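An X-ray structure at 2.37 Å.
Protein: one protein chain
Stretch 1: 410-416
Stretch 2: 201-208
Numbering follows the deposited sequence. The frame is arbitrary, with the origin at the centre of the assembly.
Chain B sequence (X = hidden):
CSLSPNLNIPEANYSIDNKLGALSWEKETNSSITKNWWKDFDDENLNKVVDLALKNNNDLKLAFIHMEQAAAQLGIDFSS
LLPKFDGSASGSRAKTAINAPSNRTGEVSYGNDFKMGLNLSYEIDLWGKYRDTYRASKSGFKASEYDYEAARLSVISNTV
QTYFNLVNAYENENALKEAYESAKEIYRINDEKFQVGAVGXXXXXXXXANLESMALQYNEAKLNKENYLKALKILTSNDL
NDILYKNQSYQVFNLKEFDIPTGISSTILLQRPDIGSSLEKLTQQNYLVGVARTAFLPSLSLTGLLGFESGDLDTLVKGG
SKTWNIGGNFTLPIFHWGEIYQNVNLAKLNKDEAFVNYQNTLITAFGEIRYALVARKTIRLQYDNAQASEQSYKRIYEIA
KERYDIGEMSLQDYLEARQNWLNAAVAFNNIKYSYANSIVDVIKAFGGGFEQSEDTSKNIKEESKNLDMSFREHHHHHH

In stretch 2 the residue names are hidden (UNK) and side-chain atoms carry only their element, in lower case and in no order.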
# COMPACT_ATOMS: atom_id res chain seq x y z
N SER B 410 -19.63 50.33 15.20
CA SER B 410 -20.05 49.31 16.15
C SER B 410 -18.92 48.32 16.40
O SER B 410 -18.05 48.12 15.55
CB SER B 410 -21.29 48.58 15.64
OG SER B 410 -20.99 47.84 14.47
N LEU B 411 -18.94 47.70 17.58
CA LEU B 411 -17.94 46.70 17.95
C LEU B 411 -17.97 45.52 16.98
O LEU B 411 -16.93 45.00 16.60
CB LEU B 411 -18.18 46.21 19.38
CG LEU B 411 -17.28 45.07 19.87
CD1 LEU B 411 -15.83 45.50 19.95
CD2 LEU B 411 -17.77 44.55 21.22
N GLN B 412 -19.18 45.13 16.58
CA GLN B 412 -19.38 44.02 15.66
C GLN B 412 -18.68 44.25 14.32
O GLN B 412 -17.99 43.37 13.81
CB GLN B 412 -20.87 43.79 15.44
CG GLN B 412 -21.20 42.74 14.40
CD GLN B 412 -22.69 42.57 14.20
OE1 GLN B 412 -23.49 43.06 14.99
NE2 GLN B 412 -23.07 41.87 13.13
N ASP B 413 -18.87 45.44 13.76
CA ASP B 413 -18.23 45.81 12.50
C ASP B 413 -16.71 45.88 12.66
O ASP B 413 -15.96 45.58 11.73
CB ASP B 413 -18.76 47.15 11.99
CG ASP B 413 -20.09 47.01 11.27
OD1 ASP B 413 -20.75 45.96 11.43
OD2 ASP B 413 -20.48 47.95 10.54
N TYR B 414 -16.26 46.29 13.85
CA TYR B 414 -14.83 46.41 14.12
C TYR B 414 -14.17 45.03 14.24
O TYR B 414 -13.09 44.81 13.69
CB TYR B 414 -14.60 47.22 15.39
CG TYR B 414 -13.17 47.18 15.88
CD1 TYR B 414 -12.13 47.70 15.12
CD2 TYR B 414 -12.86 46.63 17.12
CE1 TYR B 414 -10.83 47.67 15.56
CE2 TYR B 414 -11.55 46.59 17.57
CZ TYR B 414 -10.54 47.11 16.79
OH TYR B 414 -9.24 47.08 17.24
N LEU B 415 -14.83 44.12 14.95
CA LEU B 415 -14.32 42.76 15.12
C LEU B 415 -14.27 42.03 13.78
O LEU B 415 -13.37 41.23 13.54
CB LEU B 415 -15.19 41.98 16.11
CG LEU B 415 -15.19 42.47 17.56
CD1 LEU B 415 -16.10 41.59 18.41
CD2 LEU B 415 -13.78 42.49 18.12
N GLU B 416 -15.25 42.31 12.93
CA GLU B 416 -15.32 41.70 11.61
C GLU B 416 -14.16 42.14 10.72
O GLU B 416 -13.53 41.31 10.07
CB GLU B 416 -16.65 42.04 10.93
CG GLU B 416 -16.73 41.64 9.47
CD GLU B 416 -18.04 42.03 8.82
OE1 GLU B 416 -19.08 42.04 9.52
OE2 GLU B 416 -18.04 42.33 7.61
N UNK B 201 -24.75 44.29 27.90
CA UNK B 201 -24.49 42.85 27.97
C UNK B 201 -24.25 42.27 26.58
O UNK B 201 -23.50 41.31 26.42
o UNK B 201 -26.65 38.74 29.65
c UNK B 201 -25.49 40.64 28.79
o UNK B 201 -27.69 40.67 29.70
c UNK B 201 -26.70 39.97 29.42
c UNK B 201 -25.67 42.14 28.64
N UNK B 202 -24.89 42.87 25.58
CA UNK B 202 -24.78 42.41 24.21
C UNK B 202 -23.37 42.59 23.66
O UNK B 202 -22.80 41.69 23.05
c UNK B 202 -26.06 41.65 19.30
c UNK B 202 -26.59 41.46 21.62
c UNK B 202 -25.79 43.14 23.32
c UNK B 202 -25.88 42.62 21.91
o UNK B 202 -26.15 41.17 18.01
c UNK B 202 -25.26 43.28 20.85
c UNK B 202 -26.68 40.98 20.33
c UNK B 202 -25.35 42.81 19.56
N UNK B 203 -22.80 43.78 23.88
CA UNK B 203 -21.46 44.09 23.39
C UNK B 203 -20.39 43.31 24.15
O UNK B 203 -19.39 42.89 23.56
c UNK B 203 -21.18 45.59 23.50
c UNK B 203 -21.98 46.45 22.53
o UNK B 203 -24.30 46.76 22.10
o UNK B 203 -23.65 46.76 24.20
c UNK B 203 -23.42 46.67 22.97
N UNK B 204 -20.60 43.12 25.45
CA UNK B 204 -19.67 42.36 26.27
C UNK B 204 -19.62 40.90 25.82
O UNK B 204 -18.56 40.27 25.83
c UNK B 204 -20.06 42.45 27.74
c UNK B 204 -17.75 42.25 28.71
c UNK B 204 -19.74 41.71 30.13
c UNK B 204 -19.16 41.68 28.72
N UNK B 205 -20.77 40.38 25.42
CA UNK B 205 -20.86 39.00 24.95
C UNK B 205 -20.16 38.84 23.61
O UNK B 205 -19.56 37.80 23.33
c UNK B 205 -22.32 38.56 24.84
N UNK B 206 -20.22 39.88 22.78
CA UNK B 206 -19.56 39.86 21.48
C UNK B 206 -18.04 39.91 21.63
O UNK B 206 -17.31 39.27 20.87
o UNK B 206 -21.51 43.13 19.32
c UNK B 206 -21.86 41.97 19.13
c UNK B 206 -20.04 41.02 20.61
n UNK B 206 -22.59 41.60 18.09
c UNK B 206 -21.46 40.87 20.10
N UNK B 207 -17.58 40.66 22.62
CA UNK B 207 -16.15 40.75 22.91
C UNK B 207 -15.64 39.44 23.50
O UNK B 207 -14.50 39.05 23.26
c UNK B 207 -15.88 41.91 23.86
N UNK B 208 -16.50 38.78 24.27
CA UNK B 208 -16.13 37.51 24.89
C UNK B 208 -16.14 36.37 23.88
O UNK B 208 -15.25 35.53 23.87
n UNK B 208 -16.12 33.33 28.98
n UNK B 208 -15.94 35.62 28.93
c UNK B 208 -16.87 35.82 26.66
n UNK B 208 -14.35 34.35 30.01
c UNK B 208 -17.08 37.19 26.05
c UNK B 208 -15.47 34.43 29.31
c UNK B 208 -17.16 35.81 28.16

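Position 201 carries three side-chain carbons in an unbranched run, the third bearing two oxygens. This is a carboxylate on a two-carbon arm, so the residue is Glu-201. Its side chain makes no contact with stretch 1, and both carboxylate oxygens are hydrogen-bonded elsewhere in the structure.

At position 202 one carbon leads to a ring of six carbons that bears a single oxygen, the pattern of a phenol: Tyr-202. Its CA-to-CB bond points sideways, but the end of the side chain comes nearer to stretch 1, where Tyr-202 OH lies 4.4 Å from Gln-412 OE1. That is a peripheral approach, too long for a hydrogen bond.

Position 203 again has three carbons with two oxygens on the third, and is therefore Glu-203. The chain is folded, with chi1 at -70° (m) and chi2 at 79° (p), and its end leads away from stretch 1. What meets the partner is mainly the main chain: Leu-411 CD2 packs 3.3 Å from Glu-203 O, while the same methyl is 4.2 Å from Glu-203 CB. That carbonyl, Glu-203 O, also accepts the helical hydrogen bond from the backbone N of position 207, at 3.0 Å from N to O.

Four carbons, forked at the second, occupy position 204. A fork one carbon beyond CB defines Leu-204. Its CA-to-CB bond points away, and the side chain makes no contact with stretch 1.

Position 205 has one side-chain carbon and nothing more, hence Ala-205. This methyl is buried but directed away from stretch 1, which it does not touch.

At position 206 there are three carbons, the third carrying one oxygen and one nitrogen. The terminal group is an amide, giving Gln-206. CA-to-CB points toward stretch 1, and Gln-206 CB lies 4.2 Å from Leu-411 CD2. Farther out, Gln-206 NE2 sits 3.5 Å from Gln-412 OE1; the two amides are neighbours, without a hydrogen bond between them. The backbone takes part as well, with Gln-206 O 3.6 Å from Leu-415 CD1.

A lone carbon at position 207 identifies Ala-207. Its CB is 4.2 Å from Leu-411 CD2, an apolar contact, and that methyl is also 4.1 Å from Ala-207 N.

Position 208 shows three carbons, a nitrogen, then a carbon with two further nitrogens: a guanidinium, so Arg-208. Its side chain stays out of reach of stretch 1, and its NE is hydrogen-bonded elsewhere in the structure.

The two helices run nearly parallel, at 12°, with axes 10.4 Å apart at closest approach. Ser-410 caps the start of the first, Ser-410 OG accepting from Asp-413 N at 3.3 Å. Leu-411, one turn before Leu-415, inserts CD2 among Glu-203, Gln-206 and Ala-207, and CD2 lies against the backbone of Glu-203 and Ala-207 as well as against Ala-207 CB. With 250 Å² buried in total and no hydrogen bond crossing, the contact rests on packing, with the Gln-412 and Gln-206 amides adjoining beside the leucine packing.

Stretch 2 (201-208) EYELAQAR
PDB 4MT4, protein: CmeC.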